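Lipopolysaccharide core heptose(I) kinase WaaP (Pseudomonas aeruginosa, PDB 6DFL) phosphorylates the first heptose of the inner core of lipopolysaccharide with ATP and magnesium, and also autophosphorylates as a protein tyrosine kinase. Local coordinates at residues 91-96 with 112-117; 118-123 with 170-175; 145-150 with 182-187. All blocks are in the same frame, centred on the assembly; numbering follows the deposited sequence.

Contact 1 (91-96 with 112-117); sequences ATMTAV and IVTEEL
The carboxylate of Glu115 is the flat side-chain group of this contact, and carbon atoms of 91-96 meet both its oxygens. Its OE1 sits 3.5 Å from Thr94 CB, while OE2 lies 3.8 Å from Val96 CG1. Glu115 CG is anti to the carbonyl carbon (chi1 -75°) and the chain is extended beyond it, so it runs alongside Thr94 and crosses Val96 at about a right angle. The side chain of Tyr48, on strand 48-53, touches both Val96 and Glu115.

The backbones join through two bonds. Glu115 N donates to Thr94 O at 2.9 Å, and Val96 N donates to Val113 O at 2.9 Å. Both N-H groups approach nearly along the C=O axis. Between them Ala95 and Thr114 form an antiparallel non-hydrogen-bonded pair. This is the open end of the hairpin 95-101/109-115 in the antiparallel sheet of the kinase N-lobe. The second strand leads into the linker that probably corresponds to the hinge between the lobes of protein kinases.

Selenomethionine Met93 bends at chi2 and chi3. Its CE comes 3.5 Å from Thr114 OG1, which hydrogen-bonds to Lys51 NZ. Further back, Met93 CG meets Leu117 CD1 at 3.8 Å, and the two chains cross at about a right angle.

Contact 2 (118-123 with 170-175); sequences APTVDL and LLHTDK
Thr120 and Val121 carry the middle of this short antiparallel pairing, and both use the crowded position for one branch. Thr120 OG1 stands between the backbone N and the carbonyl carbon (chi1 60°). There it hydrogen-bonds to the carbonyl of Leu117 and touches Leu170 CD1 at 3.4 Å. The CG2 branch is anti to the carbonyl carbon and lies alongside His172, 3.7 Å from ND1. The far ring nitrogen of His172, NE2, bonds to Ser185 OG on the next strand. On the same face Leu170 CD2 packs on Asp122 CB.

Val121 lies on the other face of the sheet with Leu171. Its CG1 takes the crowded position (chi1 53°), which brings it 3.5 Å from Thr173 CG2 and close to Leu171 CD2. Leu171 CG is anti to the backbone N (chi1 170°), and its side chain runs beside that of Val121. Leu123 CD2 crosses in from the helix start and rests 3.9 Å from Leu171 CB.

The backbones are held by mutual bonds: Leu171 N to Val121 O at 2.8 Å and Val121 N to Leu171 O at 2.9 Å. Past the strand end, Thr173 N bonds to Pro119 O, from above the carbonyl plane. Pro119 follows a cis peptide bond.

Strand 120-122 follows the probable hinge and edges the small three-stranded sheet. Asp122 OD1 N-caps helix 123-127 through Val125 N, and Leu123 touches the bound palmitoyl phosphopantetheine (G9S). Thr120 OG1, Asp122 OD1, His172 NE2 and Asp174 OD2 (to Arg183) thus bond outside the pair, while backbone bonds and apolar branches hold the pair itself.

Contact 3 (145-150 with 182-187); sequences EAVARM and FRLSVI
Selenomethionine Met150 and Leu184 form the tight part of this helix-on-strand contact. Met150 CG is anti to the carbonyl carbon, the next bond is extended, and the chain then turns at chi3 (67°). This lays SE 3.5 Å from Leu184 CB. It also brings CE over the strand backbone, 3.4 Å from Val186 N. The same methyl meets Val186 CG1 at 3.6 Å, and the two side chains slide past each other in opposite directions.

Leu184 reaches back to the preceding helix turn. Its CD1 touches Val147 CG2 at 3.7 Å and Ala146 CB at 3.8 Å. The Ala146 methyl also meets the edge of the Phe182 ring, near the ring plane, with CE2 at 3.6 Å. These meetings are apolar. The helix bonds within itself (Met150 N to Ala146 O), and Ser185 pairs with Leu170 of the neighbouring strand.

The loose side is that of Arg149 and Arg183, both exposed. Arg149 folds back over its own helix, with one guanidinium face above Ala146 CA. Arg183 points away from the helix and forms a salt bridge with Asp174. Ser185 also points away, but it is buried, and its OG bonds to His172 NE2.

Helix 137-156 probably corresponds to helix alphaE of protein kinases. The segment 145-150 runs at 40° to strand 184-186, with the axes 9.8 Å apart. Val147 also touches the bound palmitoyl phosphopantetheine and Phe169 of strand 169-172. Ala148 packs on Phe227 and Thr230 of helix 221-232, so the helix lies between that helix and the small three-stranded sheet.

Overall arrangement
From the N terminus, contact 1 comes first and closes the hairpin of strands 95-101 and 109-115 in the N-lobe sheet. The chain then passes directly into 118-123. Contact 2 closes a longer loop of 46 residues, which holds helix 137-156 and the probable active-site residue Asp163. Contact 3 starts inside that loop and ends beyond it, so contacts 2 and 3 cross, while contact 1 stands in series before both. Strands 169-172 and 184-186 are neighbours in one sheet, which joins contacts 2 and 3. Ala91 and Thr92 bond to Val186, and Leu117 packs on Leu170. Contact 1 is thereby tied to the C-lobe at both its segments.

Contact 1 (91-96 with 112-117)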
loop_
_atom_site.group_PDB
_atom_site.type_symbol
_atom_site.label_atom_id
_atom_site.label_comp_id
_atom_site.label_asym_id
_atom_site.label_seq_id
_atom_site.Cartn_x
_atom_site.Cartn_y
_atom_site.Cartn_z
ATOM N N ALA A 91 -7.981 -5.135 5.772
ATOM C CA ALA A 91 -7.733 -4.872 7.176
ATOM C C ALA A 91 -7.633 -3.363 7.445
ATOM O O ALA A 91 -6.851 -2.650 6.812
ATOM C CB ALA A 91 -6.463 -5.610 7.580
ATOM N N THR A 92 -8.446 -2.868 8.368
ATOM C CA THR A 92 -8.510 -1.435 8.601
ATOM C C THR A 92 -8.955 -1.196 10.035
ATOM O O THR A 92 -8.994 -2.120 10.856
ATOM C CB THR A 92 -9.443 -0.757 7.590
ATOM O OG1 THR A 92 -9.382 0.663 7.757
ATOM C CG2 THR A 92 -10.863 -1.198 7.804
HETATM N N MSE A 93 -9.277 0.063 10.332
HETATM C CA MSE A 93 -9.756 0.439 11.641
HETATM C C MSE A 93 -11.082 -0.219 11.904
HETATM O O MSE A 93 -11.799 -0.591 10.982
HETATM C CB MSE A 93 -9.907 1.956 11.767
HETATM C CG MSE A 93 -8.609 2.729 11.757
HETATM SE SE MSE A 93 -8.905 4.396 10.827
HETATM C CE MSE A 93 -8.147 5.640 12.189
ATOM N N THR A 94 -11.418 -0.359 13.173
ATOM C CA THR A 94 -12.740 -0.803 13.572
ATOM C C THR A 94 -13.450 0.396 14.174
ATOM O O THR A 94 -12.845 1.151 14.939
ATOM C CB THR A 94 -12.645 -1.963 14.560
ATOM O OG1 THR A 94 -12.048 -3.081 13.895
ATOM C CG2 THR A 94 -14.019 -2.353 15.079
ATOM N N ALA A 95 -14.704 0.598 13.785
ATOM C CA ALA A 95 -15.487 1.757 14.193
ATOM C C ALA A 95 -16.471 1.333 15.271
ATOM O O ALA A 95 -17.328 0.481 15.030
ATOM C CB ALA A 95 -16.236 2.347 13.004
ATOM N N VAL A 96 -16.349 1.929 16.455
ATOM C CA VAL A 96 -17.220 1.576 17.573
ATOM C C VAL A 96 -18.341 2.580 17.798
ATOM O O VAL A 96 -19.268 2.288 18.571
ATOM C CB VAL A 96 -16.411 1.404 18.875
ATOM C CG1 VAL A 96 -15.571 0.144 18.805
ATOM C CG2 VAL A 96 -15.521 2.632 19.125
ATOM N N ILE A 112 -17.368 10.092 14.612
ATOM C CA ILE A 112 -17.020 8.689 14.479
ATOM C C ILE A 112 -15.842 8.403 15.393
ATOM O O ILE A 112 -14.856 9.143 15.403
ATOM C CB ILE A 112 -16.714 8.309 13.010
ATOM C CG1 ILE A 112 -16.317 6.848 12.887
ATOM C CG2 ILE A 112 -15.629 9.198 12.414
ATOM C CD1 ILE A 112 -16.066 6.448 11.442
ATOM N N VAL A 113 -15.935 7.308 16.135
ATOM C CA VAL A 113 -14.884 6.851 17.034
ATOM C C VAL A 113 -14.353 5.510 16.528
ATOM O O VAL A 113 -15.115 4.543 16.435
ATOM C CB VAL A 113 -15.410 6.707 18.464
ATOM C CG1 VAL A 113 -14.285 6.289 19.370
ATOM C CG2 VAL A 113 -16.067 7.999 18.902
ATOM N N THR A 114 -13.048 5.446 16.250
ATOM C CA THR A 114 -12.355 4.246 15.807
ATOM C C THR A 114 -11.423 3.739 16.897
ATOM O O THR A 114 -10.790 4.527 17.604
ATOM C CB THR A 114 -11.523 4.515 14.541
ATOM O OG1 THR A 114 -10.496 5.483 14.824
ATOM C CG2 THR A 114 -12.404 5.026 13.411
ATOM N N GLU A 115 -11.318 2.417 17.004
ATOM C CA GLU A 115 -10.344 1.801 17.892
ATOM C C GLU A 115 -8.922 2.133 17.461
ATOM O O GLU A 115 -8.631 2.330 16.277
ATOM C CB GLU A 115 -10.507 0.286 17.914
ATOM C CG GLU A 115 -11.704 -0.216 18.693
ATOM C CD GLU A 115 -11.853 -1.740 18.600
ATOM O OE1 GLU A 115 -11.168 -2.374 17.759
ATOM O OE2 GLU A 115 -12.660 -2.307 19.367
ATOM N N GLU A 116 -8.027 2.193 18.443
ATOM C CA GLU A 116 -6.616 2.349 18.147
ATOM C C GLU A 116 -6.033 1.022 17.681
ATOM O O GLU A 116 -6.396 -0.048 18.176
ATOM C CB GLU A 116 -5.854 2.845 19.370
ATOM C CG GLU A 116 -4.434 3.258 19.048
ATOM C CD GLU A 116 -3.700 3.842 20.248
ATOM O OE1 GLU A 116 -3.797 3.248 21.342
ATOM O OE2 GLU A 116 -3.033 4.891 20.086
ATOM N N LEU A 117 -5.127 1.102 16.721
ATOM C CA LEU A 117 -4.376 -0.049 16.258
ATOM C C LEU A 117 -2.976 0.044 16.840
ATOM O O LEU A 117 -2.233 0.987 16.538
ATOM C CB LEU A 117 -4.337 -0.086 14.735
ATOM C CG LEU A 117 -5.729 -0.207 14.138
ATOM C CD1 LEU A 117 -5.731 0.449 12.781
ATOM C CD2 LEU A 117 -6.144 -1.669 14.059
#

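Contact 2 (118-123 with 170-175)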
loop_
_atom_site.group_PDB
_atom_site.type_symbol
_atom_site.label_atom_id
_atom_site.label_comp_id
_atom_site.label_asym_id
_atom_site.label_seq_id
_atom_site.Cartn_x
_atom_site.Cartn_y
_atom_site.Cartn_z
ATOM N N ALA A 118 -2.625 -0.918 17.687
ATOM C CA ALA A 118 -1.375 -0.825 18.425
ATOM C C ALA A 118 -1.053 -2.179 19.037
ATOM O O ALA A 118 -1.964 -2.899 19.456
ATOM C CB ALA A 118 -1.469 0.257 19.511
ATOM N N PRO A 119 0.224 -2.567 19.109
ATOM C CA PRO A 119 1.347 -1.756 18.629
ATOM C C PRO A 119 1.536 -1.848 17.114
ATOM O O PRO A 119 1.448 -2.930 16.539
ATOM C CB PRO A 119 2.543 -2.359 19.367
ATOM C CG PRO A 119 2.168 -3.799 19.540
ATOM C CD PRO A 119 0.673 -3.821 19.739
ATOM N N THR A 120 1.774 -0.700 16.487
ATOM C CA THR A 120 1.961 -0.594 15.052
ATOM C C THR A 120 3.092 0.375 14.766
ATOM O O THR A 120 3.411 1.249 15.571
ATOM C CB THR A 120 0.699 -0.093 14.341
ATOM O OG1 THR A 120 0.357 1.200 14.851
ATOM C CG2 THR A 120 -0.473 -1.032 14.569
ATOM N N VAL A 121 3.699 0.214 13.601
ATOM C CA VAL A 121 4.575 1.226 13.024
ATOM C C VAL A 121 4.121 1.454 11.590
ATOM O O VAL A 121 3.929 0.489 10.831
ATOM C CB VAL A 121 6.057 0.813 13.067
ATOM C CG1 VAL A 121 6.256 -0.558 12.427
ATOM C CG2 VAL A 121 6.900 1.856 12.375
ATOM N N ASP A 122 3.907 2.713 11.229
ATOM C CA ASP A 122 3.499 3.007 9.870
ATOM C C ASP A 122 4.681 2.793 8.934
ATOM O O ASP A 122 5.846 2.796 9.345
ATOM C CB ASP A 122 2.921 4.425 9.757
ATOM C CG ASP A 122 3.976 5.506 9.627
ATOM O OD1 ASP A 122 4.763 5.478 8.652
ATOM O OD2 ASP A 122 3.979 6.447 10.468
ATOM N N LEU A 123 4.368 2.617 7.655
ATOM C CA LEU A 123 5.343 2.077 6.720
ATOM C C LEU A 123 6.366 3.112 6.277
ATOM O O LEU A 123 7.473 2.729 5.869
ATOM C CB LEU A 123 4.620 1.473 5.507
ATOM C CG LEU A 123 4.064 0.048 5.667
ATOM C CD1 LEU A 123 3.508 -0.527 4.328
ATOM C CD2 LEU A 123 5.099 -0.895 6.269
ATOM N N LEU A 170 -0.398 0.607 8.342
ATOM C CA LEU A 170 0.202 0.217 9.605
ATOM C C LEU A 170 0.741 -1.203 9.500
ATOM O O LEU A 170 0.016 -2.137 9.127
ATOM C CB LEU A 170 -0.816 0.341 10.732
ATOM C CG LEU A 170 -1.221 1.803 11.000
ATOM C CD1 LEU A 170 -1.837 1.964 12.373
ATOM C CD2 LEU A 170 -0.041 2.760 10.807
ATOM N N LEU A 171 2.024 -1.353 9.789
ATOM C CA LEU A 171 2.609 -2.665 10.001
ATOM C C LEU A 171 2.423 -3.048 11.463
ATOM O O LEU A 171 2.667 -2.235 12.366
ATOM C CB LEU A 171 4.085 -2.642 9.623
ATOM C CG LEU A 171 4.874 -3.872 10.017
ATOM C CD1 LEU A 171 4.540 -5.072 9.110
ATOM C CD2 LEU A 171 6.333 -3.523 9.930
ATOM N N HIS A 172 1.972 -4.273 11.707
ATOM C CA HIS A 172 1.612 -4.679 13.059
ATOM C C HIS A 172 2.821 -5.266 13.773
ATOM O O HIS A 172 3.411 -6.240 13.302
ATOM C CB HIS A 172 0.456 -5.668 13.031
ATOM C CG HIS A 172 -0.873 -5.009 12.853
ATOM N ND1 HIS A 172 -1.600 -4.511 13.911
ATOM C CD2 HIS A 172 -1.588 -4.728 11.738
ATOM C CE1 HIS A 172 -2.716 -3.971 13.460
ATOM N NE2 HIS A 172 -2.736 -4.093 12.145
ATOM N N THR A 173 3.180 -4.673 14.917
ATOM C CA THR A 173 4.375 -5.047 15.666
ATOM C C THR A 173 4.071 -5.830 16.941
ATOM O O THR A 173 4.948 -5.961 17.801
ATOM C CB THR A 173 5.191 -3.805 16.024
ATOM O OG1 THR A 173 4.357 -2.882 16.729
ATOM C CG2 THR A 173 5.734 -3.152 14.767
ATOM N N ASP A 174 2.849 -6.343 17.096
ATOM C CA ASP A 174 2.559 -7.217 18.228
ATOM C C ASP A 174 3.273 -8.559 18.130
ATOM O O ASP A 174 3.276 -9.317 19.105
ATOM C CB ASP A 174 1.051 -7.436 18.355
ATOM C CG ASP A 174 0.375 -7.687 17.006
ATOM O OD1 ASP A 174 0.744 -8.662 16.297
ATOM O OD2 ASP A 174 -0.540 -6.901 16.660
ATOM N N LYS A 175 3.870 -8.875 16.989
ATOM C CA LYS A 175 4.632 -10.084 16.767
ATOM C C LYS A 175 5.877 -9.710 15.984
ATOM O O LYS A 175 5.908 -8.644 15.344
ATOM C CB LYS A 175 3.822 -11.142 15.997
ATOM C CG LYS A 175 2.889 -11.980 16.862
ATOM C CD LYS A 175 1.631 -12.391 16.105
ATOM C CE LYS A 175 1.945 -13.090 14.773
ATOM N NZ LYS A 175 2.466 -14.482 14.923
#

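Contact 3 (145-150 with 182-187)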
loop_
_atom_site.group_PDB
_atom_site.type_symbol
_atom_site.label_atom_id
_atom_site.label_comp_id
_atom_site.label_asym_id
_atom_site.label_seq_id
_atom_site.Cartn_x
_atom_site.Cartn_y
_atom_site.Cartn_z
ATOM N N GLU A 145 4.287 -5.952 -2.118
ATOM C CA GLU A 145 3.174 -6.699 -2.693
ATOM C C GLU A 145 1.959 -6.642 -1.790
ATOM O O GLU A 145 0.827 -6.551 -2.278
ATOM C CB GLU A 145 3.574 -8.151 -2.960
ATOM C CG GLU A 145 4.696 -8.261 -3.959
ATOM C CD GLU A 145 4.967 -9.701 -4.358
ATOM O OE1 GLU A 145 4.103 -10.556 -4.055
ATOM O OE2 GLU A 145 6.033 -9.969 -4.964
ATOM N N ALA A 146 2.168 -6.704 -0.476
ATOM C CA ALA A 146 1.034 -6.633 0.434
ATOM C C ALA A 146 0.276 -5.315 0.279
ATOM O O ALA A 146 -0.939 -5.267 0.508
ATOM C CB ALA A 146 1.507 -6.815 1.873
ATOM N N VAL A 147 0.950 -4.245 -0.143
ATOM C CA VAL A 147 0.216 -2.997 -0.314
ATOM C C VAL A 147 -0.486 -2.999 -1.654
ATOM O O VAL A 147 -1.637 -2.561 -1.771
ATOM C CB VAL A 147 1.147 -1.778 -0.160
ATOM C CG1 VAL A 147 0.378 -0.495 -0.381
ATOM C CG2 VAL A 147 1.803 -1.801 1.211
ATOM N N ALA A 148 0.210 -3.476 -2.684
ATOM C CA ALA A 148 -0.427 -3.712 -3.975
ATOM C C ALA A 148 -1.733 -4.486 -3.816
ATOM O O ALA A 148 -2.753 -4.108 -4.391
ATOM C CB ALA A 148 0.541 -4.431 -4.895
ATOM N N ARG A 149 -1.756 -5.505 -2.957
ATOM C CA ARG A 149 -2.989 -6.272 -2.792
ATOM C C ARG A 149 -4.073 -5.462 -2.106
ATOM O O ARG A 149 -5.251 -5.534 -2.483
ATOM C CB ARG A 149 -2.727 -7.559 -2.011
ATOM C CG ARG A 149 -2.145 -8.682 -2.860
ATOM C CD ARG A 149 -2.101 -10.002 -2.101
ATOM N NE ARG A 149 -1.474 -9.893 -0.779
ATOM C CZ ARG A 149 -0.205 -10.208 -0.518
ATOM N NH1 ARG A 149 0.582 -10.652 -1.501
ATOM N NH2 ARG A 149 0.274 -10.079 0.725
HETATM N N MSE A 150 -3.710 -4.698 -1.078
HETATM C CA MSE A 150 -4.720 -4.010 -0.305
HETATM C C MSE A 150 -5.335 -2.898 -1.116
HETATM O O MSE A 150 -6.554 -2.746 -1.153
HETATM C CB MSE A 150 -4.129 -3.478 0.969
HETATM C CG MSE A 150 -3.769 -4.551 1.965
HETATM SE SE MSE A 150 -3.175 -3.674 3.605
HETATM C CE MSE A 150 -4.821 -2.833 4.186
ATOM N N PHE A 182 3.475 -11.221 8.491
ATOM C CA PHE A 182 3.248 -9.825 8.860
ATOM C C PHE A 182 1.861 -9.425 8.378
ATOM O O PHE A 182 1.378 -9.938 7.366
ATOM C CB PHE A 182 4.300 -8.890 8.255
ATOM C CG PHE A 182 4.250 -8.802 6.755
ATOM C CD1 PHE A 182 5.005 -9.663 5.971
ATOM C CD2 PHE A 182 3.463 -7.852 6.127
ATOM C CE1 PHE A 182 4.974 -9.587 4.581
ATOM C CE2 PHE A 182 3.420 -7.769 4.728
ATOM C CZ PHE A 182 4.181 -8.643 3.955
ATOM N N ARG A 183 1.225 -8.499 9.098
ATOM C CA ARG A 183 -0.073 -8.000 8.667
ATOM C C ARG A 183 -0.092 -6.477 8.647
ATOM O O ARG A 183 0.493 -5.816 9.515
ATOM C CB ARG A 183 -1.205 -8.527 9.549
ATOM C CG ARG A 183 -1.084 -8.198 11.001
ATOM C CD ARG A 183 -2.171 -8.900 11.784
ATOM N NE ARG A 183 -2.132 -8.518 13.188
ATOM C CZ ARG A 183 -3.015 -7.719 13.773
ATOM N NH1 ARG A 183 -4.027 -7.211 13.075
ATOM N NH2 ARG A 183 -2.886 -7.427 15.061
ATOM N N LEU A 184 -0.759 -5.935 7.636
ATOM C CA LEU A 184 -0.941 -4.514 7.449
ATOM C C LEU A 184 -2.372 -4.128 7.800
ATOM O O LEU A 184 -3.271 -4.970 7.828
ATOM C CB LEU A 184 -0.613 -4.108 6.011
ATOM C CG LEU A 184 0.839 -4.347 5.596
ATOM C CD1 LEU A 184 1.108 -3.813 4.211
ATOM C CD2 LEU A 184 1.814 -3.734 6.601
ATOM N N SER A 185 -2.559 -2.848 8.139
ATOM C CA SER A 185 -3.872 -2.225 8.183
ATOM C C SER A 185 -3.778 -0.874 7.496
ATOM O O SER A 185 -2.798 -0.140 7.685
ATOM C CB SER A 185 -4.372 -2.041 9.610
ATOM O OG SER A 185 -4.415 -3.270 10.289
ATOM N N VAL A 186 -4.769 -0.559 6.687
ATOM C CA VAL A 186 -4.868 0.776 6.115
ATOM C C VAL A 186 -5.655 1.654 7.082
ATOM O O VAL A 186 -6.655 1.218 7.667
ATOM C CB VAL A 186 -5.528 0.737 4.726
ATOM C CG1 VAL A 186 -6.904 0.045 4.791
ATOM C CG2 VAL A 186 -5.640 2.163 4.142
ATOM N N ILE A 187 -5.195 2.886 7.272
ATOM C CA ILE A 187 -5.899 3.789 8.174
ATOM C C ILE A 187 -6.165 5.086 7.444
ATOM O O ILE A 187 -5.974 5.169 6.225
ATOM C CB ILE A 187 -5.100 4.045 9.461
ATOM C CG1 ILE A 187 -3.787 4.752 9.106
ATOM C CG2 ILE A 187 -4.851 2.743 10.204
ATOM C CD1 ILE A 187 -3.117 5.466 10.263
#